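PDB 6USS: sulfatase from Bacteroides fragilis CAG:558, which probably hydrolyses aryl sulfate esters as a calcium-dependent gut bacterial sulfatase, crystallised here with its catalytic position changed. Local coordinates for residues G45-S50 against Q56-N61; V63-N68 against I277-T282; R271-Y276 against K284-A289. The protein carries 1 engineered substitution. All coordinates share one frame; numbering follows the deposited sequence.

Contact 1. Residues G45-S50 against Q56-N61; sequences GWQDTS and QKTHYN
N61 and T49 carry the directional bond of this contact. The side-chain amide of N61 gives ND2 to T49 O at 2.9 Å, with an N-H...O angle of 152°. T49 O lies almost in the plane of that amide, while ND2 stands tilted from the carbonyl plane of T49. The N61 backbone adds to the grip, because its CA-H also points at T49 O. A second CA-H...O contact runs the other way, from S50 CA to N61 O at 3.5 Å. The two backbones are close here, with S50 CA 4.1 Å from N61 CA.

N61 is also held from its own segment. T58 and N61 form a capping box at the start of helix 59-63. T58 N donates to N61 OD1 at 2.9 Å, and N61 N donates to T58 OG1 at 3.1 Å. With CG beside its backbone N (chi1 -63°), the N61 amide turns back toward the T58 backbone. The bond from T58 N to OD1 helps hold this amide, with ND2 turned to T49 O. ND2 also donates to a water 3.1 Å away, which in turn donates to W46 O.

The side chain of Q47 reaches the T58 methyl from the opposite direction. The backbone O of Q47 lies 3.4 Å from Y60 CB and meets the Y60 ring obliquely. Packing thins toward K57, Q56 and H59, which are exposed. The long K57 side chain barely approaches S50, and its NZ pairs with E62.

The segment 45-50 belongs to the loop that follows strand 35-41. The segment opens with a type I turn from G45 to D48, and the contact sets this loop against the first turn of helix 59-63. T49 OG1 and S50 OG reach on to T66 and E70, at the start of helix 67-74 and within it.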
loop_
_atom_site.group_PDB
_atom_site.type_symbol
_atom_site.label_atom_id
_atom_site.label_comp_id
_atom_site.label_asym_id
_atom_site.label_seq_id
_atom_site.Cartn_x
_atom_site.Cartn_y
_atom_site.Cartn_z
ATOM N N GLY A 45 -17.085 -23.700 -11.236
ATOM C CA GLY A 45 -18.136 -24.520 -10.666
ATOM C C GLY A 45 -17.628 -25.702 -9.824
ATOM O O GLY A 45 -16.474 -26.121 -9.899
ATOM N N TRP A 46 -18.545 -26.250 -9.020
ATOM C CA TRP A 46 -18.263 -27.434 -8.213
ATOM C C TRP A 46 -17.707 -28.604 -9.016
ATOM O O TRP A 46 -17.101 -29.513 -8.429
ATOM C CB TRP A 46 -19.538 -27.899 -7.530
ATOM C CG TRP A 46 -19.353 -28.722 -6.284
ATOM C CD1 TRP A 46 -18.601 -28.401 -5.186
ATOM C CD2 TRP A 46 -19.987 -29.978 -5.985
ATOM N NE1 TRP A 46 -18.725 -29.384 -4.226
ATOM C CE2 TRP A 46 -19.555 -30.368 -4.696
ATOM C CE3 TRP A 46 -20.857 -30.817 -6.688
ATOM C CZ2 TRP A 46 -19.976 -31.558 -4.090
ATOM C CZ3 TRP A 46 -21.274 -32.003 -6.086
ATOM C CH2 TRP A 46 -20.840 -32.355 -4.793
ATOM N N GLN A 47 -17.924 -28.633 -10.330
ATOM C CA GLN A 47 -17.504 -29.765 -11.145
ATOM C C GLN A 47 -16.573 -29.353 -12.276
ATOM O O GLN A 47 -16.369 -30.142 -13.209
ATOM C CB GLN A 47 -18.733 -30.487 -11.707
ATOM C CG GLN A 47 -19.573 -31.218 -10.655
ATOM C CD GLN A 47 -19.016 -32.590 -10.334
ATOM O OE1 GLN A 47 -18.282 -33.161 -11.133
ATOM N NE2 GLN A 47 -19.381 -33.137 -9.171
ATOM N N ASP A 48 -16.009 -28.147 -12.224
ATOM C CA ASP A 48 -15.090 -27.653 -13.254
ATOM C C ASP A 48 -13.646 -28.058 -12.963
ATOM O O ASP A 48 -12.729 -27.241 -12.953
ATOM C CB ASP A 48 -15.227 -26.143 -13.378
ATOM C CG ASP A 48 -16.596 -25.734 -13.876
ATOM O OD1 ASP A 48 -17.331 -26.613 -14.393
ATOM O OD2 ASP A 48 -16.943 -24.538 -13.740
ATOM N N THR A 49 -13.451 -29.354 -12.734
ATOM C CA THR A 49 -12.187 -29.903 -12.270
ATOM C C THR A 49 -12.209 -31.398 -12.545
ATOM O O THR A 49 -13.280 -32.003 -12.673
ATOM C CB THR A 49 -11.978 -29.619 -10.771
ATOM O OG1 THR A 49 -10.898 -30.413 -10.253
ATOM C CG2 THR A 49 -13.252 -29.945 -9.987
ATOM N N SER A 50 -11.016 -31.990 -12.666
ATOM C CA SER A 50 -10.949 -33.445 -12.684
ATOM C C SER A 50 -11.063 -34.048 -11.289
ATOM O O SER A 50 -11.271 -35.257 -11.185
ATOM C CB SER A 50 -9.661 -33.947 -13.367
ATOM O OG SER A 50 -8.480 -33.434 -12.777
ATOM N N GLN A 56 -19.652 -39.552 -6.479
ATOM C CA GLN A 56 -19.303 -40.315 -7.670
ATOM C C GLN A 56 -18.726 -39.387 -8.734
ATOM O O GLN A 56 -19.163 -38.241 -8.876
ATOM C CB GLN A 56 -20.513 -41.099 -8.211
ATOM C CG GLN A 56 -21.726 -40.270 -8.626
ATOM C CD GLN A 56 -23.084 -40.951 -8.294
ATOM O OE1 GLN A 56 -23.387 -41.242 -7.125
ATOM N NE2 GLN A 56 -23.900 -41.187 -9.328
ATOM N N LYS A 57 -17.715 -39.887 -9.449
ATOM C CA LYS A 57 -17.093 -39.153 -10.543
ATOM C C LYS A 57 -18.127 -38.803 -11.617
ATOM O O LYS A 57 -18.979 -39.625 -11.965
ATOM C CB LYS A 57 -15.973 -40.016 -11.130
ATOM C CG LYS A 57 -14.884 -39.263 -11.861
ATOM C CD LYS A 57 -13.648 -40.139 -12.129
ATOM C CE LYS A 57 -12.486 -39.293 -12.697
ATOM N NZ LYS A 57 -11.442 -40.095 -13.411
ATOM N N THR A 58 -18.065 -37.574 -12.146
ATOM C CA THR A 58 -18.985 -37.157 -13.200
ATOM C C THR A 58 -18.305 -37.202 -14.558
ATOM O O THR A 58 -17.100 -37.426 -14.678
ATOM C CB THR A 58 -19.518 -35.741 -12.991
ATOM O OG1 THR A 58 -18.425 -34.819 -13.096
ATOM C CG2 THR A 58 -20.231 -35.610 -11.667
ATOM N N HIS A 59 -19.099 -36.961 -15.601
ATOM C CA HIS A 59 -18.514 -36.850 -16.931
ATOM C C HIS A 59 -17.593 -35.639 -17.030
ATOM O O HIS A 59 -16.538 -35.712 -17.682
ATOM C CB HIS A 59 -19.597 -36.776 -18.005
ATOM C CG HIS A 59 -19.042 -36.599 -19.385
ATOM N ND1 HIS A 59 -18.177 -37.511 -19.962
ATOM C CD2 HIS A 59 -19.184 -35.596 -20.286
ATOM C CE1 HIS A 59 -17.830 -37.086 -21.166
ATOM N NE2 HIS A 59 -18.422 -35.925 -21.383
ATOM N N TYR A 60 -17.963 -34.523 -16.384
ATOM C CA TYR A 60 -17.053 -33.381 -16.336
ATOM C C TYR A 60 -15.724 -33.770 -15.717
ATOM O O TYR A 60 -14.664 -33.389 -16.227
ATOM C CB TYR A 60 -17.670 -32.233 -15.553
ATOM C CG TYR A 60 -18.792 -31.555 -16.293
ATOM C CD1 TYR A 60 -18.627 -31.146 -17.611
ATOM C CD2 TYR A 60 -20.018 -31.331 -15.685
ATOM C CE1 TYR A 60 -19.646 -30.512 -18.304
ATOM C CE2 TYR A 60 -21.054 -30.690 -16.375
ATOM C CZ TYR A 60 -20.848 -30.285 -17.684
ATOM O OH TYR A 60 -21.841 -29.671 -18.383
ATOM N N ASN A 61 -15.754 -34.529 -14.615
ATOM C CA ASN A 61 -14.505 -34.983 -14.012
ATOM C C ASN A 61 -13.676 -35.755 -15.015
ATOM O O ASN A 61 -12.453 -35.591 -15.076
ATOM C CB ASN A 61 -14.774 -35.857 -12.792
ATOM C CG ASN A 61 -15.473 -35.114 -11.690
ATOM O OD1 ASN A 61 -16.284 -35.678 -10.964
ATOM N ND2 ASN A 61 -15.166 -33.839 -11.559
HETATM O O HOH W 1 -15.954 -32.436 -8.864
#

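Contact 2. Residues V63-N68 against I277-T282; sequences VYETPN and IDKGLT
The C-terminal end of helix 273-279 meets the link between helices 59-63 and 67-74 through one lysine, K279. Its NZ has two acceptors in the segment 63-68. It donates to V63 O at 2.7 Å and forms a salt bridge with E65 OE2, also at 2.7 Å. The ammonium group stands above the carbonyl plane of V63, with a C=O...N angle of 131°. On E65 it takes the anti lone pair of OE2, away from the other carboxylate oxygen.

The side chains of E65 and K279, extended beyond CG, come from opposite directions. The straight K279 chain (chi2 176°) carries NZ across to the link. K279 CE follows closely, 3.1 Å from E65 OE2.

The end of the helix closes in a Schellman motif, with G280 at positive phi (109°). The chain then turns toward T282, the N-cap of helix 283-308. T282 OG1 caps E285 N weakly and is also bonded to D334.

E65 has a second cationic partner, since its OE1 pairs with K275 one turn earlier on the same helix. Its carboxylate therefore lies between two lysines, which probably favours the charged form. K279 itself lies on the exposed side of this surface contact.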
loop_
_atom_site.group_PDB
_atom_site.type_symbol
_atom_site.label_atom_id
_atom_site.label_comp_id
_atom_site.label_asym_id
_atom_site.label_seq_id
_atom_site.Cartn_x
_atom_site.Cartn_y
_atom_site.Cartn_z
ATOM N N VAL A 63 -13.600 -35.333 -18.237
ATOM C CA VAL A 63 -13.068 -34.552 -19.360
ATOM C C VAL A 63 -12.069 -33.464 -18.936
ATOM O O VAL A 63 -11.116 -33.188 -19.670
ATOM C CB VAL A 63 -14.208 -33.952 -20.222
ATOM C CG1 VAL A 63 -15.204 -35.014 -20.596
ATOM C CG2 VAL A 63 -14.912 -32.767 -19.544
ATOM N N TYR A 64 -12.245 -32.839 -17.774
ATOM C CA TYR A 64 -11.337 -31.767 -17.384
ATOM C C TYR A 64 -10.030 -32.339 -16.844
ATOM O O TYR A 64 -9.933 -33.514 -16.489
ATOM C CB TYR A 64 -11.984 -30.855 -16.335
ATOM C CG TYR A 64 -13.243 -30.170 -16.834
ATOM C CD1 TYR A 64 -13.268 -29.551 -18.083
ATOM C CD2 TYR A 64 -14.399 -30.138 -16.058
ATOM C CE1 TYR A 64 -14.414 -28.931 -18.556
ATOM C CE2 TYR A 64 -15.553 -29.509 -16.519
ATOM C CZ TYR A 64 -15.557 -28.909 -17.777
ATOM O OH TYR A 64 -16.701 -28.283 -18.255
ATOM N N GLU A 65 -9.008 -31.493 -16.793
ATOM C CA GLU A 65 -7.691 -31.910 -16.310
ATOM C C GLU A 65 -7.167 -30.890 -15.301
ATOM O O GLU A 65 -6.623 -29.844 -15.674
ATOM C CB GLU A 65 -6.731 -32.104 -17.470
ATOM C CG GLU A 65 -7.141 -33.239 -18.386
ATOM C CD GLU A 65 -6.258 -33.342 -19.610
ATOM O OE1 GLU A 65 -5.144 -32.767 -19.596
ATOM O OE2 GLU A 65 -6.676 -33.983 -20.596
ATOM N N THR A 66 -7.333 -31.194 -14.016
ATOM C CA THR A 66 -6.751 -30.409 -12.934
ATOM C C THR A 66 -5.856 -31.329 -12.105
ATOM O O THR A 66 -6.165 -31.645 -10.945
ATOM C CB THR A 66 -7.829 -29.748 -12.074
ATOM O OG1 THR A 66 -8.729 -30.738 -11.543
ATOM C CG2 THR A 66 -8.614 -28.742 -12.904
ATOM N N PRO A 67 -4.742 -31.790 -12.677
ATOM C CA PRO A 67 -3.893 -32.732 -11.930
ATOM C C PRO A 67 -3.272 -32.110 -10.696
ATOM O O PRO A 67 -2.986 -32.836 -9.733
ATOM C CB PRO A 67 -2.822 -33.129 -12.952
ATOM C CG PRO A 67 -2.710 -31.895 -13.839
ATOM C CD PRO A 67 -4.132 -31.387 -13.958
ATOM N N ASN A 68 -3.045 -30.785 -10.697
ATOM C CA ASN A 68 -2.414 -30.150 -9.539
ATOM C C ASN A 68 -3.406 -29.978 -8.384
ATOM O O ASN A 68 -3.010 -30.047 -7.213
ATOM C CB ASN A 68 -1.811 -28.807 -9.937
ATOM C CG ASN A 68 -0.633 -28.945 -10.893
ATOM O OD1 ASN A 68 0.429 -29.452 -10.533
ATOM N ND2 ASN A 68 -0.811 -28.455 -12.115
ATOM N N ILE A 277 -10.143 -30.472 -28.218
ATOM C CA ILE A 277 -10.805 -30.716 -29.492
ATOM C C ILE A 277 -10.532 -32.142 -29.948
ATOM O O ILE A 277 -11.403 -32.804 -30.525
ATOM C CB ILE A 277 -10.352 -29.682 -30.547
ATOM C CG1 ILE A 277 -10.783 -28.264 -30.156
ATOM C CG2 ILE A 277 -10.942 -30.006 -31.898
ATOM C CD1 ILE A 277 -12.268 -27.989 -30.385
ATOM N N ASP A 278 -9.324 -32.648 -29.665
ATOM C CA ASP A 278 -8.987 -34.022 -30.014
ATOM C C ASP A 278 -9.653 -35.026 -29.078
ATOM O O ASP A 278 -9.920 -36.159 -29.482
ATOM C CB ASP A 278 -7.473 -34.208 -30.001
ATOM C CG ASP A 278 -6.773 -33.407 -31.095
ATOM O OD1 ASP A 278 -7.356 -33.245 -32.195
ATOM O OD2 ASP A 278 -5.641 -32.937 -30.853
ATOM N N LYS A 279 -9.918 -34.636 -27.826
ATOM C CA LYS A 279 -10.680 -35.479 -26.910
ATOM C C LYS A 279 -12.130 -35.630 -27.346
ATOM O O LYS A 279 -12.832 -36.523 -26.851
ATOM C CB LYS A 279 -10.654 -34.884 -25.499
ATOM C CG LYS A 279 -9.725 -35.546 -24.494
ATOM C CD LYS A 279 -9.760 -34.749 -23.188
ATOM C CE LYS A 279 -9.031 -35.449 -22.075
ATOM N NZ LYS A 279 -9.275 -34.757 -20.777
ATOM N N GLY A 280 -12.605 -34.758 -28.231
ATOM C CA GLY A 280 -13.963 -34.828 -28.718
ATOM C C GLY A 280 -14.894 -33.743 -28.230
ATOM O O GLY A 280 -16.102 -33.853 -28.451
ATOM N N LEU A 281 -14.390 -32.707 -27.577
ATOM C CA LEU A 281 -15.270 -31.675 -27.058
ATOM C C LEU A 281 -15.614 -30.657 -28.142
ATOM O O LEU A 281 -14.847 -30.426 -29.085
ATOM C CB LEU A 281 -14.628 -30.952 -25.879
ATOM C CG LEU A 281 -14.487 -31.657 -24.534
ATOM C CD1 LEU A 281 -13.528 -32.854 -24.626
ATOM C CD2 LEU A 281 -13.980 -30.628 -23.528
ATOM N N THR A 282 -16.790 -30.055 -28.000
ATOM C CA THR A 282 -17.175 -28.946 -28.850
ATOM C C THR A 282 -16.224 -27.773 -28.616
ATOM O O THR A 282 -15.598 -27.683 -27.560
ATOM C CB THR A 282 -18.599 -28.534 -28.534
ATOM O OG1 THR A 282 -18.603 -27.915 -27.241
ATOM C CG2 THR A 282 -19.505 -29.756 -28.512
#

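Contact 3. Residues R271-Y276 against K284-A289; sequences RFYQKY and KEAAYA
The Y276 ring lies flat against the methyl of A289. A289 CB sits over the centre of one face, 3.4 Å from the ring centroid and 5° off the ring normal. This is a CH-pi contact of nearly ideal aim. All six ring carbons lie at similar distances from that methyl, the nearest being Y276 CD1 at 3.5 Å.

Y276 also touches nearer its backbone. Its CB meets A286 CB at 3.7 Å, so one side chain spans two alanines a helical turn apart. The CG of Y276 stands beside the backbone N (chi1 -68°), and this lays the ring alongside the second helix.

Y273 is turned differently. Its CG is anti to the backbone N (chi1 173°), and the ring presents its CD1-CE1 edge to the same helix. Y273 CE1 is 3.8 Å from A286 CB, which approaches obliquely. A287 N lies at the edge of this ring, near its plane. The A286 methyl thus touches both tyrosines. Small side chains at 286, 287 and 289 let the backbones come close, with Y276 CA 5.0 Å from A286 CA.

The polar ends have partners of their own. Y276 OH is bonded to E293, and a water donates to Y276 OH at 2.7 Å and to A289 O at 2.8 Å. Y273 OH is bonded to K268.

The contact packs the short helix 273-279 on the first turns of the long helix 283-308. Y276 also touches E65, from the link before helix 67-74, while on the long helix A287 touches I266 in the loop that follows strand 253-258.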
loop_
_atom_site.group_PDB
_atom_site.type_symbol
_atom_site.label_atom_id
_atom_site.label_comp_id
_atom_site.label_asym_id
_atom_site.label_seq_id
_atom_site.Cartn_x
_atom_site.Cartn_y
_atom_site.Cartn_z
ATOM N N ARG A 271 -2.184 -23.323 -25.642
ATOM C CA ARG A 271 -1.435 -24.350 -24.924
ATOM C C ARG A 271 -2.247 -25.623 -24.719
ATOM O O ARG A 271 -1.679 -26.716 -24.630
ATOM C CB ARG A 271 -0.978 -23.814 -23.571
ATOM C CG ARG A 271 -0.052 -22.630 -23.684
ATOM C CD ARG A 271 0.438 -22.185 -22.322
ATOM N NE ARG A 271 -0.624 -21.531 -21.563
ATOM C CZ ARG A 271 -0.504 -21.148 -20.299
ATOM N NH1 ARG A 271 0.637 -21.339 -19.648
ATOM N NH2 ARG A 271 -1.515 -20.571 -19.690
ATOM N N PHE A 272 -3.563 -25.521 -24.638
ATOM C CA PHE A 272 -4.368 -26.687 -24.309
ATOM C C PHE A 272 -5.555 -26.895 -25.230
ATOM O O PHE A 272 -6.156 -27.976 -25.198
ATOM C CB PHE A 272 -4.874 -26.587 -22.860
ATOM C CG PHE A 272 -3.864 -26.016 -21.909
ATOM C CD1 PHE A 272 -2.757 -26.767 -21.520
ATOM C CD2 PHE A 272 -4.011 -24.736 -21.405
ATOM C CE1 PHE A 272 -1.814 -26.244 -20.640
ATOM C CE2 PHE A 272 -3.075 -24.203 -20.517
ATOM C CZ PHE A 272 -1.981 -24.962 -20.131
ATOM N N TYR A 273 -5.901 -25.904 -26.048
ATOM C CA TYR A 273 -7.181 -25.927 -26.741
ATOM C C TYR A 273 -7.315 -27.160 -27.628
ATOM O O TYR A 273 -8.277 -27.927 -27.497
ATOM C CB TYR A 273 -7.340 -24.650 -27.550
ATOM C CG TYR A 273 -8.554 -24.656 -28.418
ATOM C CD1 TYR A 273 -9.813 -24.408 -27.885
ATOM C CD2 TYR A 273 -8.446 -24.898 -29.775
ATOM C CE1 TYR A 273 -10.932 -24.411 -28.683
ATOM C CE2 TYR A 273 -9.557 -24.894 -30.585
ATOM C CZ TYR A 273 -10.797 -24.651 -30.037
ATOM O OH TYR A 273 -11.892 -24.646 -30.856
ATOM N N GLN A 274 -6.348 -27.378 -28.524
ATOM C CA GLN A 274 -6.470 -28.450 -29.508
ATOM C C GLN A 274 -6.535 -29.822 -28.852
ATOM O O GLN A 274 -7.190 -30.732 -29.378
ATOM C CB GLN A 274 -5.308 -28.395 -30.509
ATOM C CG GLN A 274 -5.488 -29.308 -31.721
ATOM C CD GLN A 274 -6.792 -29.033 -32.460
ATOM O OE1 GLN A 274 -7.110 -27.887 -32.788
ATOM N NE2 GLN A 274 -7.556 -30.084 -32.715
ATOM N N LYS A 275 -5.879 -29.993 -27.704
ATOM C CA LYS A 275 -5.951 -31.280 -27.023
ATOM C C LYS A 275 -7.398 -31.662 -26.714
ATOM O O LYS A 275 -7.806 -32.813 -26.923
ATOM C CB LYS A 275 -5.104 -31.252 -25.748
ATOM C CG LYS A 275 -5.225 -32.542 -24.920
ATOM C CD LYS A 275 -4.389 -32.489 -23.640
ATOM C CE LYS A 275 -4.772 -31.317 -22.753
ATOM N NZ LYS A 275 -4.028 -31.385 -21.451
ATOM N N TYR A 276 -8.202 -30.703 -26.242
ATOM C CA TYR A 276 -9.586 -31.027 -25.907
ATOM C C TYR A 276 -10.435 -31.221 -27.155
ATOM O O TYR A 276 -11.356 -32.049 -27.158
ATOM C CB TYR A 276 -10.175 -29.943 -24.998
ATOM C CG TYR A 276 -9.519 -29.946 -23.646
ATOM C CD1 TYR A 276 -9.815 -30.943 -22.726
ATOM C CD2 TYR A 276 -8.573 -28.980 -23.298
ATOM C CE1 TYR A 276 -9.213 -30.974 -21.489
ATOM C CE2 TYR A 276 -7.949 -29.003 -22.040
ATOM C CZ TYR A 276 -8.277 -30.012 -21.145
ATOM O OH TYR A 276 -7.694 -30.083 -19.900
ATOM N N LYS A 284 -16.620 -24.565 -27.890
ATOM C CA LYS A 284 -16.952 -23.864 -26.654
ATOM C C LYS A 284 -16.437 -24.628 -25.441
ATOM O O LYS A 284 -15.777 -24.057 -24.563
ATOM C CB LYS A 284 -18.465 -23.670 -26.549
ATOM C CG LYS A 284 -19.033 -22.620 -27.461
ATOM C CD LYS A 284 -20.540 -22.552 -27.287
ATOM C CE LYS A 284 -21.157 -21.483 -28.156
ATOM N NZ LYS A 284 -21.065 -21.854 -29.573
ATOM N N GLU A 285 -16.699 -25.936 -25.392
ATOM C CA GLU A 285 -16.279 -26.702 -24.223
ATOM C C GLU A 285 -14.765 -26.936 -24.216
ATOM O O GLU A 285 -14.156 -26.993 -23.143
ATOM C CB GLU A 285 -17.054 -28.026 -24.150
ATOM C CG GLU A 285 -18.575 -27.872 -23.919
ATOM C CD GLU A 285 -18.933 -27.071 -22.665
ATOM O OE1 GLU A 285 -18.768 -27.598 -21.535
ATOM O OE2 GLU A 285 -19.382 -25.907 -22.805
ATOM N N ALA A 286 -14.133 -27.052 -25.385
ATOM C CA ALA A 286 -12.678 -27.151 -25.402
ATOM C C ALA A 286 -12.029 -25.871 -24.877
ATOM O O ALA A 286 -11.018 -25.931 -24.172
ATOM C CB ALA A 286 -12.175 -27.468 -26.807
ATOM N N ALA A 287 -12.594 -24.701 -25.201
ATOM C CA ALA A 287 -12.048 -23.464 -24.648
ATOM C C ALA A 287 -12.262 -23.387 -23.134
ATOM O O ALA A 287 -11.381 -22.916 -22.400
ATOM C CB ALA A 287 -12.652 -22.247 -25.348
ATOM N N TYR A 288 -13.421 -23.832 -22.639
ATOM C CA TYR A 288 -13.625 -23.833 -21.194
ATOM C C TYR A 288 -12.613 -24.749 -20.513
ATOM O O TYR A 288 -11.916 -24.339 -19.577
ATOM C CB TYR A 288 -15.062 -24.249 -20.852
ATOM C CG TYR A 288 -15.560 -23.793 -19.479
ATOM C CD1 TYR A 288 -15.727 -22.439 -19.181
ATOM C CD2 TYR A 288 -15.884 -24.720 -18.490
ATOM C CE1 TYR A 288 -16.192 -22.020 -17.922
ATOM C CE2 TYR A 288 -16.347 -24.312 -17.239
ATOM C CZ TYR A 288 -16.495 -22.960 -16.962
ATOM O OH TYR A 288 -16.952 -22.567 -15.725
ATOM N N ALA A 289 -12.505 -25.992 -20.991
ATOM C CA ALA A 289 -11.539 -26.942 -20.441
ATOM C C ALA A 289 -10.131 -26.364 -20.422
ATOM O O ALA A 289 -9.368 -26.591 -19.473
ATOM C CB ALA A 289 -11.560 -28.236 -21.253
HETATM O O HOH W 2 -9.492 -29.032 -18.115
#

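In the fold
From the N terminus, contact 1 comes first. It closes the short loop between 45-50 and 56-61, after strand 35-41, before contact 2 opens. Contact 2 spans more than 200 residues, bringing the link before helix 67-74 to the end of helix 273-279. Contact 3 closes the short connection between helices 273-279 and 283-308. Its segments alternate with those of contact 2, so these two cross and share helix 273-279. Their centres lie about 7 Å apart. Contact 1 meets contact 2 through T49 and S50 at T66, and contact 3 through D48 at Y288. Together they tie the early loops to this helical pair.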